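Local coordinates for erythrocyte membrane protein 1 (Plasmodium falciparum, PDB 2XU0), which probably binds host-cell surface receptors as a parasite adhesin, represented here by its N-terminal segment and first Duffy-binding-like domain, a rosetting domain, at residues 116-121 with 206-211; 128-133 with 392-397. The protein carries 10 engineered substitutions. All coordinates share one frame; numbering follows the deposited sequence.

Contact 1 (116-121 with 206-211); sequences DKIRGN and RDMFLP. With MG (magnesium ion), chain C.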
loop_
_atom_site.group_PDB
_atom_site.type_symbol
_atom_site.label_atom_id
_atom_site.label_comp_id
_atom_site.label_asym_id
_atom_site.label_seq_id
_atom_site.Cartn_x
_atom_site.Cartn_y
_atom_site.Cartn_z
ATOM N N ASP A 116 18.328 -4.275 -6.581
ATOM C CA ASP A 116 18.406 -5.722 -6.839
ATOM C C ASP A 116 17.049 -6.464 -6.766
ATOM O O ASP A 116 16.772 -7.330 -7.608
ATOM C CB ASP A 116 19.483 -6.409 -5.971
ATOM C CG ASP A 116 20.868 -5.765 -5.970
ATOM O OD1 ASP A 116 21.244 -5.142 -6.994
ATOM O OD2 ASP A 116 21.564 -5.859 -4.935
ATOM N N LYS A 117 16.195 -6.072 -5.804
ATOM C CA LYS A 117 14.892 -6.717 -5.601
ATOM C C LYS A 117 13.699 -6.041 -6.338
ATOM O O LYS A 117 12.550 -6.458 -6.156
ATOM C CB LYS A 117 14.605 -6.909 -4.099
ATOM C CG LYS A 117 15.670 -7.696 -3.342
ATOM C CD LYS A 117 15.108 -8.235 -2.034
ATOM C CE LYS A 117 16.034 -9.235 -1.374
ATOM N NZ LYS A 117 17.049 -8.561 -0.523
ATOM N N ILE A 118 13.962 -5.009 -7.152
ATOM C CA ILE A 118 12.875 -4.350 -7.880
ATOM C C ILE A 118 13.221 -4.205 -9.328
ATOM O O ILE A 118 14.185 -3.511 -9.649
ATOM C CB ILE A 118 12.360 -3.004 -7.238
ATOM C CG1 ILE A 118 11.570 -3.292 -5.935
ATOM C CG2 ILE A 118 11.432 -2.207 -8.244
ATOM C CD1 ILE A 118 11.225 -2.166 -5.125
ATOM N N ARG A 119 12.385 -4.796 -10.204
ATOM C CA ARG A 119 12.509 -4.717 -11.667
ATOM C C ARG A 119 12.236 -3.289 -12.080
ATOM O O ARG A 119 11.232 -2.708 -11.673
ATOM C CB ARG A 119 11.513 -5.671 -12.379
ATOM C CG ARG A 119 11.352 -7.048 -11.727
ATOM C CD ARG A 119 10.166 -7.839 -12.291
ATOM N NE ARG A 119 10.257 -9.257 -11.935
ATOM C CZ ARG A 119 9.697 -9.790 -10.858
ATOM N NH1 ARG A 119 8.975 -9.041 -10.041
ATOM N NH2 ARG A 119 9.847 -11.080 -10.594
ATOM N N GLY A 120 13.147 -2.703 -12.843
ATOM C CA GLY A 120 12.993 -1.312 -13.234
ATOM C C GLY A 120 13.783 -0.385 -12.327
ATOM O O GLY A 120 14.114 0.729 -12.737
ATOM N N ASN A 121 14.081 -0.804 -11.073
ATOM C CA ASN A 121 14.947 0.036 -10.240
ATOM C C ASN A 121 16.390 -0.334 -10.626
ATOM O O ASN A 121 16.697 -1.517 -10.795
ATOM C CB ASN A 121 14.727 -0.180 -8.736
ATOM C CG ASN A 121 13.502 0.480 -8.145
ATOM O OD1 ASN A 121 12.630 1.030 -8.847
ATOM N ND2 ASN A 121 13.350 0.315 -6.839
ATOM N N ARG A 206 3.226 -8.983 -13.830
ATOM C CA ARG A 206 3.418 -7.532 -13.874
ATOM C C ARG A 206 4.095 -7.038 -12.598
ATOM O O ARG A 206 4.653 -5.949 -12.602
ATOM C CB ARG A 206 2.065 -6.835 -14.030
ATOM C CG ARG A 206 1.357 -7.111 -15.370
ATOM C CD ARG A 206 -0.038 -6.522 -15.282
ATOM N NE ARG A 206 -0.845 -6.703 -16.490
ATOM C CZ ARG A 206 -2.052 -6.168 -16.642
ATOM N NH1 ARG A 206 -2.575 -5.410 -15.688
ATOM N NH2 ARG A 206 -2.729 -6.357 -17.759
ATOM N N ASP A 207 4.055 -7.845 -11.504
ATOM C CA ASP A 207 4.643 -7.479 -10.230
ATOM C C ASP A 207 6.129 -7.133 -10.361
ATOM O O ASP A 207 6.851 -7.824 -11.086
ATOM C CB ASP A 207 4.376 -8.586 -9.195
ATOM C CG ASP A 207 5.088 -8.353 -7.904
ATOM O OD1 ASP A 207 4.574 -7.549 -7.075
ATOM O OD2 ASP A 207 6.232 -8.819 -7.778
ATOM N N MET A 208 6.567 -6.059 -9.698
ATOM C CA MET A 208 7.947 -5.522 -9.780
ATOM C C MET A 208 8.900 -6.104 -8.722
ATOM O O MET A 208 10.101 -5.860 -8.789
ATOM C CB MET A 208 7.929 -3.998 -9.559
ATOM C CG MET A 208 7.387 -3.179 -10.700
ATOM S SD MET A 208 7.472 -1.427 -10.207
ATOM C CE MET A 208 5.940 -1.212 -9.462
ATOM N N PHE A 209 8.375 -6.809 -7.711
ATOM C CA PHE A 209 9.247 -7.300 -6.642
ATOM C C PHE A 209 9.955 -8.599 -6.978
ATOM O O PHE A 209 9.342 -9.545 -7.464
ATOM C CB PHE A 209 8.539 -7.316 -5.282
ATOM C CG PHE A 209 9.423 -7.559 -4.073
ATOM C CD1 PHE A 209 10.345 -6.601 -3.659
ATOM C CD2 PHE A 209 9.254 -8.695 -3.282
ATOM C CE1 PHE A 209 11.134 -6.811 -2.515
ATOM C CE2 PHE A 209 10.060 -8.914 -2.163
ATOM C CZ PHE A 209 10.999 -7.975 -1.793
ATOM N N LEU A 210 11.269 -8.620 -6.775
ATOM C CA LEU A 210 12.072 -9.792 -7.045
ATOM C C LEU A 210 12.575 -10.304 -5.687
ATOM O O LEU A 210 13.552 -9.768 -5.170
ATOM C CB LEU A 210 13.220 -9.411 -7.977
ATOM C CG LEU A 210 14.105 -10.553 -8.424
ATOM C CD1 LEU A 210 13.294 -11.603 -9.156
ATOM C CD2 LEU A 210 15.248 -10.035 -9.276
ATOM N N PRO A 211 11.862 -11.275 -5.052
ATOM C CA PRO A 211 12.260 -11.732 -3.693
ATOM C C PRO A 211 13.720 -12.156 -3.566
ATOM O O PRO A 211 14.369 -11.837 -2.576
ATOM C CB PRO A 211 11.296 -12.882 -3.398
ATOM C CG PRO A 211 10.160 -12.686 -4.312
ATOM C CD PRO A 211 10.669 -12.005 -5.537
HETATM MG MG MG C . 16.403 -3.842 -10.546
HETATM O O HOH W 1 16.655 -10.256 -5.995
HETATM O O HOH W 2 16.015 -6.249 -10.266
HETATM O O HOH W 3 6.924 -10.822 -9.334
HETATM O O HOH W 4 15.693 -4.099 -12.825
HETATM O O HOH W 5 18.767 -4.223 -11.052
#
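Arg-119 reaches across the backbone of Asp-207 to Leu-210. Its CG stands anti to the carbonyl carbon (chi1 -41°), and the chain runs extended from there to NE. NH1 ends 2.7 Å from Phe-209 O, a weak hydrogen bond because the angle at the proton is only 126°. The same nitrogen forms a long salt bridge to Asp-207 OD2 at 3.6 Å; water 3 accepts a weak hydrogen bond from NH1 and lies 2.6 Å from Asp-207 OD2. Leu-210 CA lies over one face of the guanidinium while Leu-210 CD1 sits 3.8 Å from NH2, whose charge is paired with Asp-215. Asp-207 is itself fixed: OD2 closes an Asx turn by accepting from Phe-209 N, and OD1 is held by Arg-135 and Gln-311. Alongside, the backbones run antiparallel, with Ile-118 and Phe-209 as a single non-hydrogen-bonded pair. Leu-210 N donates to Lys-117 O at 2.6 Å, and Arg-119 N to Met-208 O. The Phe-209 ring, crossing the Ile-118 side chain at about a right angle, takes Ile-118 CG1 at its edge. Lys-117 CB is 3.8 Å from Phe-209 CE1, and the lysine chain runs on past Leu-210 O to place CE near Pro-211 O. Ile-118 CG2 meets Met-208 CB. The bridged Ile-118 also opens a type II turn that ends at Asn-121. Ile-118 O and Asn-121 O both bind magnesium at 2.4 Å; three waters and Ser-115 O complete six ligands. The arrangement is thus an isolated beta bridge leading into a carbonyl-lined magnesium site, in the Duffy-binding-like domain.

Contact 2 (128-133 with 392-397); sequences AACAPP and YKQNLK. Engineered in segment 128-133: Ala-128 (natural residue Thr).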
loop_
_atom_site.group_PDB
_atom_site.type_symbol
_atom_site.label_atom_id
_atom_site.label_comp_id
_atom_site.label_asym_id
_atom_site.label_seq_id
_atom_site.Cartn_x
_atom_site.Cartn_y
_atom_site.Cartn_z
ATOM N N ALA A 128 12.862 5.704 -8.125
ATOM C CA ALA A 128 12.657 4.313 -7.704
ATOM C C ALA A 128 11.278 4.018 -7.163
ATOM O O ALA A 128 10.661 4.865 -6.521
ATOM C CB ALA A 128 13.701 3.939 -6.650
ATOM N N ALA A 129 10.809 2.792 -7.385
ATOM C CA ALA A 129 9.539 2.330 -6.803
ATOM C C ALA A 129 9.908 1.741 -5.410
ATOM O O ALA A 129 11.045 1.266 -5.232
ATOM C CB ALA A 129 8.918 1.264 -7.687
ATOM N N CYS A 130 9.001 1.861 -4.409
ATOM C CA CYS A 130 9.235 1.358 -3.041
ATOM C C CYS A 130 8.289 0.240 -2.745
ATOM O O CYS A 130 7.101 0.485 -2.605
ATOM C CB CYS A 130 9.133 2.471 -1.988
ATOM S SG CYS A 130 10.483 3.687 -2.057
ATOM N N ALA A 131 8.801 -0.978 -2.629
ATOM C CA ALA A 131 7.965 -2.133 -2.270
ATOM C C ALA A 131 7.609 -1.981 -0.799
ATOM O O ALA A 131 8.516 -1.823 0.013
ATOM C CB ALA A 131 8.696 -3.446 -2.525
ATOM N N PRO A 132 6.297 -1.879 -0.458
ATOM C CA PRO A 132 5.921 -1.704 0.954
ATOM C C PRO A 132 6.153 -2.980 1.764
ATOM O O PRO A 132 6.156 -4.072 1.194
ATOM C CB PRO A 132 4.432 -1.340 0.884
ATOM C CG PRO A 132 3.952 -1.904 -0.360
ATOM C CD PRO A 132 5.106 -2.051 -1.312
ATOM N N PRO A 133 6.360 -2.872 3.084
ATOM C CA PRO A 133 6.555 -4.103 3.901
ATOM C C PRO A 133 5.429 -5.134 3.766
ATOM O O PRO A 133 5.720 -6.330 3.760
ATOM C CB PRO A 133 6.739 -3.568 5.340
ATOM C CG PRO A 133 6.307 -2.186 5.301
ATOM C CD PRO A 133 6.439 -1.654 3.914
ATOM N N TYR A 392 11.469 11.420 -2.216
ATOM C CA TYR A 392 12.067 12.002 -3.440
ATOM C C TYR A 392 12.250 10.942 -4.518
ATOM O O TYR A 392 12.025 11.233 -5.694
ATOM C CB TYR A 392 13.430 12.670 -3.156
ATOM C CG TYR A 392 13.380 13.975 -2.387
ATOM C CD1 TYR A 392 12.486 14.982 -2.742
ATOM C CD2 TYR A 392 14.358 14.281 -1.437
ATOM C CE1 TYR A 392 12.520 16.235 -2.128
ATOM C CE2 TYR A 392 14.374 15.515 -0.785
ATOM C CZ TYR A 392 13.451 16.485 -1.131
ATOM O OH TYR A 392 13.439 17.667 -0.452
ATOM N N LYS A 393 12.594 9.701 -4.115
ATOM C CA LYS A 393 12.807 8.596 -5.065
ATOM C C LYS A 393 11.537 8.250 -5.811
ATOM O O LYS A 393 11.597 7.952 -6.990
ATOM C CB LYS A 393 13.322 7.357 -4.358
ATOM C CG LYS A 393 14.781 7.447 -3.910
ATOM C CD LYS A 393 15.135 6.170 -3.251
ATOM C CE LYS A 393 16.580 5.811 -3.461
ATOM N NZ LYS A 393 17.348 5.993 -2.203
ATOM N N GLN A 394 10.391 8.290 -5.122
ATOM C CA GLN A 394 9.081 7.970 -5.708
ATOM C C GLN A 394 8.541 9.131 -6.515
ATOM O O GLN A 394 7.862 8.951 -7.521
ATOM C CB GLN A 394 8.121 7.541 -4.614
ATOM C CG GLN A 394 8.484 6.171 -4.094
ATOM C CD GLN A 394 7.674 5.852 -2.869
ATOM O OE1 GLN A 394 7.856 6.439 -1.793
ATOM N NE2 GLN A 394 6.725 4.977 -3.044
ATOM N N ASN A 395 8.918 10.329 -6.109
ATOM C CA ASN A 395 8.601 11.588 -6.753
ATOM C C ASN A 395 9.215 11.560 -8.147
ATOM O O ASN A 395 8.550 11.894 -9.127
ATOM C CB ASN A 395 9.206 12.722 -5.914
ATOM C CG ASN A 395 8.869 14.111 -6.334
ATOM O OD1 ASN A 395 8.942 14.490 -7.507
ATOM N ND2 ASN A 395 8.565 14.921 -5.354
ATOM N N LEU A 396 10.476 11.134 -8.237
ATOM C CA LEU A 396 11.187 10.999 -9.505
ATOM C C LEU A 396 10.576 9.879 -10.363
ATOM O O LEU A 396 10.389 10.067 -11.567
ATOM C CB LEU A 396 12.694 10.721 -9.265
ATOM C CG LEU A 396 13.515 11.880 -8.740
ATOM C CD1 LEU A 396 14.822 11.395 -8.161
ATOM C CD2 LEU A 396 13.812 12.875 -9.835
ATOM N N LYS A 397 10.277 8.733 -9.755
ATOM C CA LYS A 397 9.694 7.604 -10.471
ATOM C C LYS A 397 8.362 7.990 -11.097
ATOM O O LYS A 397 8.067 7.515 -12.186
ATOM C CB LYS A 397 9.523 6.369 -9.550
ATOM C CG LYS A 397 9.157 5.055 -10.317
ATOM C CD LYS A 397 10.270 4.666 -11.259
ATOM C CE LYS A 397 10.164 3.299 -11.863
ATOM N NZ LYS A 397 11.344 3.042 -12.729
#
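Ala-128 to Cys-130, in the loop that leads into helix 133-136, dock in extended form on one side of the long helix 371-407, where Lys-393, Gln-394 and Lys-397 receive them. Ala-128, an engineered residue, makes the one hydrogen bond across the contact: its N donates nearly straight (170°) to Lys-393 O at 2.8 Å. That oxygen also keeps its helical bond from Lys-397 N, and the two donors arrive from opposite faces of the carbonyl plane, so a single helix carbonyl serves both its own helix and the loop. Ala-128 O lies over the next residues of the helix, 3.5 Å from Gln-394 CG and 3.6 Å from Lys-397 CB, with Gln-394 CA making a CA-H...O contact to it. Ala-128 CB touches Lys-393 CB at 4.1 Å, although its bond from CA points away from the helix overall. Lys-397 turns its CG anti to the backbone N (chi1 -169°), which brings CG to 4.1 Å from Ala-129 N. Cys-130 points toward the helix, and its SG lies 3.6 Å from Gln-394 CD and also touches CG. A disulfide joins the sulfur to Cys-113, earlier in the same loop region. The contact is buried, with the backbone of Ala-128 set against the helix and the near methylenes of its side chains. Helix 311-338 flanks it: Phe-316 and Trp-319 touch Gln-394, while Trp-315 and Glu-318 touch Pro-132, the N-cap of helix 133-136. Asn-395 turns away to meet Ile-429 and Leu-433 of helix 429-437, and Leu-396 lines the site of the bound proline.

Overall arrangement
Contacts 1 and 2 pin successive parts of one loop region, between helices 78-81 and 133-136, onto different partners: the loop after helix 186-204 in contact 1, helix 371-407 in contact 2. Their centres are 12 Å apart, and Asn-121 OD1 probably accepts a hydrogen bond from Ala-129 N at 2.9 Å, joining the magnesium turn to the helix-docked strip. Phe-209 of contact 1 also touches Ala-131, and helix 311-338 packs against both. Contact 1 is partly buried and mixes a beta bridge, arginine charge pairing, water and metal; contact 2 is buried, with backbone-to-helix packing and one shared carbonyl.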